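Local coordinates for hydrolase (Rhizobium meliloti, PDB 5HOE), which is a carbohydrate acetylesterase of the GDSL/SGNH hydrolase family, probably removing acetyl groups from sugars by cleaving their ester bonds, at residues 42-56 with 212-226. Residues are numbered along the deposited sequence; the frame is centred on the assembly and turned at random.
Sequences YPYEQRWTGAMAARL and AETNIRLGHAIADKV
Gly-219 lets helices 48-56 and 212-226 close to 7.1 Å between axes, at a crossing angle of -46°: a side chain there would strike Trp-48 O and Ala-51 CB. The backbones are in contact, and CA-H...O contacts run both ways, Gly-219 CA to Trp-48 O and Met-52 CA to Gly-219 O, each 3.4 Å. Ala-51 is a small knob among Asn-215, Ile-216, Gly-219 and His-220. A chi1 of 77° turns the Trp-48 indole so that Ile-222 CD1 packs over one face and Thr-49 CG2 over the other, while Met-52 SD meets Ile-222 CG2 at 3.6 Å. Before the helix, Asn-215 ND2 bonds Gln-46 O (3.0 Å) in the carbonyl plane; the Tyr-42 ring stands nearly upright to that amide. With alanine replacing Tyr-42, the space beside Ala-212 and Asn-215 would probably be left unfilled and Leu-210 O would lose its hydroxyl partner. The solvent side is looser: the Arg-55 guanidinium stacks over one face of the His-220 ring, planes 21° apart, and its NE makes a long salt bridge (3.7 Å) to Asp-224 OD1. Inward, Trp-48 and Met-52 rest on strands 17-23 and 100-104, and Val-226 on Leu-100; both helices cover one face of the parallel sheet in this SGNH-type fold.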
loop_
_atom_site.group_PDB
_atom_site.type_symbol
_atom_site.label_atom_id
_atom_site.label_comp_id
_atom_site.label_asym_id
_atom_site.label_seq_id
_atom_site.Cartn_x
_atom_site.Cartn_y
_atom_site.Cartn_z
ATOM N N TYR A 42 3.792 -15.377 35.325
ATOM C CA TYR A 42 3.315 -16.340 36.309
ATOM C C TYR A 42 3.559 -17.759 35.793
ATOM O O TYR A 42 3.409 -18.017 34.597
ATOM C CB TYR A 42 1.805 -16.183 36.539
ATOM C CG TYR A 42 1.399 -15.038 37.436
ATOM C CD1 TYR A 42 1.656 -15.083 38.798
ATOM C CD2 TYR A 42 0.730 -13.920 36.934
ATOM C CE1 TYR A 42 1.276 -14.043 39.627
ATOM C CE2 TYR A 42 0.336 -12.890 37.763
ATOM C CZ TYR A 42 0.616 -12.947 39.095
ATOM O OH TYR A 42 0.244 -11.892 39.909
ATOM N N PRO A 43 3.898 -18.707 36.661
ATOM C CA PRO A 43 3.897 -20.109 36.233
ATOM C C PRO A 43 2.488 -20.557 35.868
ATOM O O PRO A 43 1.493 -19.969 36.289
ATOM C CB PRO A 43 4.426 -20.860 37.457
ATOM C CG PRO A 43 4.089 -19.993 38.600
ATOM C CD PRO A 43 4.152 -18.574 38.106
ATOM N N TYR A 44 2.426 -21.625 35.066
ATOM C CA TYR A 44 1.165 -22.072 34.483
ATOM C C TYR A 44 0.069 -22.236 35.527
ATOM O O TYR A 44 -1.073 -21.816 35.303
ATOM C CB TYR A 44 1.414 -23.385 33.750
ATOM C CG TYR A 44 0.229 -23.975 33.035
ATOM C CD1 TYR A 44 -0.440 -23.268 32.038
ATOM C CD2 TYR A 44 -0.225 -25.241 33.351
ATOM C CE1 TYR A 44 -1.514 -23.812 31.374
ATOM C CE2 TYR A 44 -1.302 -25.809 32.674
ATOM C CZ TYR A 44 -1.942 -25.085 31.690
ATOM O OH TYR A 44 -3.009 -25.621 31.009
ATOM N N GLU A 45 0.394 -22.828 36.679
ATOM C CA GLU A 45 -0.640 -23.097 37.673
ATOM C C GLU A 45 -1.114 -21.852 38.401
ATOM O O GLU A 45 -2.068 -21.942 39.171
ATOM C CB GLU A 45 -0.186 -24.167 38.669
ATOM C CG GLU A 45 0.028 -25.550 38.047
ATOM C CD GLU A 45 -1.198 -26.101 37.303
ATOM O OE1 GLU A 45 -2.332 -25.600 37.488
ATOM O OE2 GLU A 45 -1.024 -27.051 36.513
ATOM N N GLN A 46 -0.510 -20.697 38.145
ATOM C CA GLN A 46 -0.953 -19.427 38.701
ATOM C C GLN A 46 -1.542 -18.518 37.632
ATOM O O GLN A 46 -1.811 -17.340 37.904
ATOM C CB GLN A 46 0.206 -18.740 39.416
ATOM C CG GLN A 46 0.568 -19.409 40.738
ATOM C CD GLN A 46 1.558 -18.603 41.528
ATOM O OE1 GLN A 46 2.345 -17.849 40.962
ATOM N NE2 GLN A 46 1.520 -18.741 42.849
ATOM N N ARG A 47 -1.706 -19.033 36.417
ATOM C CA ARG A 47 -2.398 -18.346 35.339
ATOM C C ARG A 47 -3.857 -18.783 35.337
ATOM O O ARG A 47 -4.192 -19.877 35.801
ATOM C CB ARG A 47 -1.759 -18.686 33.992
ATOM C CG ARG A 47 -0.243 -18.515 33.967
ATOM C CD ARG A 47 0.325 -18.174 32.609
ATOM N NE ARG A 47 0.632 -19.316 31.751
ATOM C CZ ARG A 47 1.831 -19.881 31.613
ATOM N NH1 ARG A 47 2.889 -19.476 32.320
ATOM N NH2 ARG A 47 1.968 -20.901 30.780
ATOM N N TRP A 48 -4.734 -17.928 34.809
ATOM C CA TRP A 48 -6.133 -18.336 34.762
ATOM C C TRP A 48 -6.307 -19.553 33.866
ATOM O O TRP A 48 -7.094 -20.454 34.184
ATOM C CB TRP A 48 -7.057 -17.179 34.386
ATOM C CG TRP A 48 -7.117 -16.750 32.920
ATOM C CD1 TRP A 48 -6.551 -15.617 32.384
ATOM C CD2 TRP A 48 -7.842 -17.369 31.851
ATOM N NE1 TRP A 48 -6.874 -15.504 31.053
ATOM C CE2 TRP A 48 -7.655 -16.572 30.698
ATOM C CE3 TRP A 48 -8.606 -18.534 31.744
ATOM C CZ2 TRP A 48 -8.208 -16.902 29.454
ATOM C CZ3 TRP A 48 -9.176 -18.852 30.513
ATOM C CH2 TRP A 48 -8.960 -18.047 29.381
ATOM N N THR A 49 -5.515 -19.636 32.799
ATOM C CA THR A 49 -5.594 -20.767 31.884
ATOM C C THR A 49 -5.256 -22.078 32.595
ATOM O O THR A 49 -5.964 -23.086 32.440
ATOM C CB THR A 49 -4.620 -20.508 30.743
ATOM O OG1 THR A 49 -3.357 -20.144 31.314
ATOM C CG2 THR A 49 -5.129 -19.371 29.816
ATOM N N GLY A 50 -4.178 -22.087 33.390
ATOM C CA GLY A 50 -3.779 -23.312 34.075
ATOM C C GLY A 50 -4.732 -23.692 35.191
ATOM O O GLY A 50 -4.974 -24.883 35.442
ATOM N N ALA A 51 -5.270 -22.694 35.884
ATOM C CA ALA A 51 -6.297 -22.926 36.892
ATOM C C ALA A 51 -7.591 -23.445 36.272
ATOM O O ALA A 51 -8.255 -24.315 36.851
ATOM C CB ALA A 51 -6.550 -21.632 37.669
ATOM N N MET A 52 -7.981 -22.910 35.112
ATOM C CA MET A 52 -9.152 -23.434 34.408
ATOM C C MET A 52 -8.914 -24.873 33.976
ATOM O O MET A 52 -9.789 -25.741 34.151
ATOM C CB MET A 52 -9.455 -22.559 33.187
ATOM C CG MET A 52 -10.713 -22.978 32.441
ATOM S SD MET A 52 -10.884 -22.304 30.785
ATOM C CE MET A 52 -9.470 -22.997 29.937
ATOM N N ALA A 53 -7.712 -25.161 33.455
ATOM C CA ALA A 53 -7.397 -26.523 33.019
ATOM C C ALA A 53 -7.448 -27.511 34.179
ATOM O O ALA A 53 -7.918 -28.649 34.022
ATOM C CB ALA A 53 -6.023 -26.551 32.353
ATOM N N ALA A 54 -6.957 -27.105 35.353
ATOM C CA ALA A 54 -6.988 -27.989 36.510
ATOM C C ALA A 54 -8.424 -28.340 36.895
ATOM O O ALA A 54 -8.735 -29.503 37.183
ATOM C CB ALA A 54 -6.269 -27.322 37.681
ATOM N N ARG A 55 -9.315 -27.348 36.908
ATOM C CA ARG A 55 -10.710 -27.613 37.259
ATOM C C ARG A 55 -11.402 -28.456 36.189
ATOM O O ARG A 55 -12.211 -29.337 36.507
ATOM C CB ARG A 55 -11.441 -26.279 37.461
ATOM C CG ARG A 55 -12.901 -26.384 37.876
ATOM C CD ARG A 55 -13.060 -26.583 39.389
ATOM N NE ARG A 55 -14.034 -25.641 39.947
ATOM C CZ ARG A 55 -13.915 -25.029 41.120
ATOM N NH1 ARG A 55 -12.856 -25.234 41.887
ATOM N NH2 ARG A 55 -14.860 -24.195 41.523
ATOM N N LEU A 56 -11.080 -28.218 34.914
ATOM C CA LEU A 56 -11.738 -28.943 33.827
ATOM C C LEU A 56 -11.348 -30.420 33.790
ATOM O O LEU A 56 -12.192 -31.273 33.493
ATOM C CB LEU A 56 -11.431 -28.264 32.490
ATOM C CG LEU A 56 -12.151 -26.939 32.246
ATOM C CD1 LEU A 56 -11.630 -26.283 30.978
ATOM C CD2 LEU A 56 -13.662 -27.160 32.136
ATOM N N ALA A 212 -1.996 -13.740 41.625
ATOM C CA ALA A 212 -2.160 -15.172 41.387
ATOM C C ALA A 212 -3.508 -15.673 41.901
ATOM O O ALA A 212 -4.199 -16.452 41.214
ATOM C CB ALA A 212 -1.010 -15.959 42.024
ATOM N N GLU A 213 -3.900 -15.267 43.119
ATOM C CA GLU A 213 -5.148 -15.805 43.661
ATOM C C GLU A 213 -6.344 -15.383 42.815
ATOM O O GLU A 213 -7.307 -16.153 42.654
ATOM C CB GLU A 213 -5.336 -15.440 45.144
ATOM C CG GLU A 213 -5.385 -13.957 45.495
ATOM C CD GLU A 213 -6.763 -13.320 45.342
ATOM O OE1 GLU A 213 -6.835 -12.073 45.360
ATOM O OE2 GLU A 213 -7.780 -14.037 45.234
ATOM N N THR A 214 -6.304 -14.164 42.273
ATOM C CA THR A 214 -7.368 -13.702 41.387
ATOM C C THR A 214 -7.354 -14.453 40.053
ATOM O O THR A 214 -8.416 -14.770 39.514
ATOM C CB THR A 214 -7.252 -12.193 41.191
ATOM O OG1 THR A 214 -7.739 -11.534 42.366
ATOM C CG2 THR A 214 -8.069 -11.707 40.000
ATOM N N ASN A 215 -6.164 -14.748 39.501
ATOM C CA ASN A 215 -6.098 -15.605 38.317
ATOM C C ASN A 215 -6.739 -16.961 38.578
ATOM O O ASN A 215 -7.409 -17.525 37.703
ATOM C CB ASN A 215 -4.647 -15.831 37.895
ATOM C CG ASN A 215 -4.041 -14.638 37.184
ATOM O OD1 ASN A 215 -4.737 -13.746 36.662
ATOM N ND2 ASN A 215 -2.722 -14.628 37.139
ATOM N N ILE A 216 -6.511 -17.517 39.769
ATOM C CA ILE A 216 -7.040 -18.835 40.093
ATOM C C ILE A 216 -8.554 -18.777 40.247
ATOM O O ILE A 216 -9.282 -19.618 39.701
ATOM C CB ILE A 216 -6.331 -19.400 41.339
ATOM C CG1 ILE A 216 -4.868 -19.681 40.985
ATOM C CG2 ILE A 216 -7.045 -20.643 41.879
ATOM C CD1 ILE A 216 -3.994 -19.935 42.174
ATOM N N ARG A 217 -9.060 -17.771 40.971
ATOM C CA ARG A 217 -10.512 -17.608 41.060
ATOM C C ARG A 217 -11.126 -17.430 39.677
ATOM O O ARG A 217 -12.163 -18.035 39.372
ATOM C CB ARG A 217 -10.874 -16.448 41.996
ATOM C CG ARG A 217 -12.312 -15.955 41.897
ATOM C CD ARG A 217 -12.831 -15.468 43.249
ATOM N NE ARG A 217 -13.831 -14.400 43.139
ATOM C CZ ARG A 217 -15.139 -14.532 43.369
ATOM N NH1 ARG A 217 -15.655 -15.701 43.726
ATOM N NH2 ARG A 217 -15.942 -13.479 43.247
ATOM N N LEU A 218 -10.486 -16.625 38.814
ATOM C CA LEU A 218 -11.009 -16.390 37.474
ATOM C C LEU A 218 -11.049 -17.675 36.660
ATOM O O LEU A 218 -12.035 -17.954 35.970
ATOM C CB LEU A 218 -10.143 -15.347 36.766
ATOM C CG LEU A 218 -10.537 -15.007 35.320
ATOM C CD1 LEU A 218 -11.935 -14.469 35.240
ATOM C CD2 LEU A 218 -9.523 -14.035 34.719
ATOM N N GLY A 219 -9.968 -18.449 36.696
ATOM C CA GLY A 219 -9.926 -19.687 35.933
ATOM C C GLY A 219 -10.946 -20.702 36.408
ATOM O O GLY A 219 -11.551 -21.413 35.604
ATOM N N HIS A 220 -11.157 -20.788 37.720
ATOM C CA HIS A 220 -12.200 -21.682 38.211
ATOM C C HIS A 220 -13.571 -21.266 37.697
ATOM O O HIS A 220 -14.363 -22.116 37.259
ATOM C CB HIS A 220 -12.168 -21.733 39.729
ATOM C CG HIS A 220 -10.944 -22.395 40.275
ATOM N ND1 HIS A 220 -10.642 -22.406 41.618
ATOM C CD2 HIS A 220 -9.933 -23.050 39.657
ATOM C CE1 HIS A 220 -9.508 -23.055 41.807
ATOM N NE2 HIS A 220 -9.054 -23.453 40.634
ATOM N N ALA A 221 -13.860 -19.959 37.693
ATOM C CA ALA A 221 -15.176 -19.511 37.251
ATOM C C ALA A 221 -15.359 -19.717 35.755
ATOM O O ALA A 221 -16.466 -20.049 35.300
ATOM C CB ALA A 221 -15.401 -18.056 37.643
ATOM N N ILE A 222 -14.290 -19.537 34.972
ATOM C CA ILE A 222 -14.398 -19.783 33.541
ATOM C C ILE A 222 -14.577 -21.271 33.265
ATOM O O ILE A 222 -15.346 -21.657 32.378
ATOM C CB ILE A 222 -13.199 -19.168 32.791
ATOM C CG1 ILE A 222 -13.219 -17.630 32.932
ATOM C CG2 ILE A 222 -13.226 -19.571 31.334
ATOM C CD1 ILE A 222 -12.068 -16.891 32.290
ATOM N N ALA A 223 -13.899 -22.126 34.033
ATOM C CA ALA A 223 -14.078 -23.567 33.892
ATOM C C ALA A 223 -15.529 -23.963 34.127
ATOM O O ALA A 223 -16.065 -24.822 33.422
ATOM C CB ALA A 223 -13.188 -24.297 34.898
ATOM N N ASP A 224 -16.183 -23.359 35.123
ATOM C CA ASP A 224 -17.591 -23.687 35.346
ATOM C C ASP A 224 -18.418 -23.365 34.113
ATOM O O ASP A 224 -19.287 -24.149 33.699
ATOM C CB ASP A 224 -18.138 -22.901 36.539
ATOM C CG ASP A 224 -17.502 -23.301 37.841
ATOM O OD1 ASP A 224 -16.857 -24.365 37.877
ATOM O OD2 ASP A 224 -17.650 -22.546 38.828
ATOM N N LYS A 225 -18.159 -22.202 33.520
ATOM C CA LYS A 225 -18.836 -21.802 32.297
ATOM C C LYS A 225 -18.571 -22.795 31.172
ATOM O O LYS A 225 -19.495 -23.174 30.439
ATOM C CB LYS A 225 -18.343 -20.412 31.910
ATOM C CG LYS A 225 -19.136 -19.770 30.833
ATOM C CD LYS A 225 -20.382 -19.126 31.371
ATOM C CE LYS A 225 -21.215 -18.661 30.210
ATOM N NZ LYS A 225 -22.472 -18.068 30.668
ATOM N N VAL A 226 -17.312 -23.230 31.023
ATOM C CA VAL A 226 -16.948 -24.157 29.952
ATOM C C VAL A 226 -17.620 -25.506 30.158
ATOM O O VAL A 226 -18.168 -26.092 29.219
ATOM C CB VAL A 226 -15.420 -24.309 29.874
ATOM C CG1 VAL A 226 -15.022 -25.372 28.848
ATOM C CG2 VAL A 226 -14.765 -22.973 29.497
#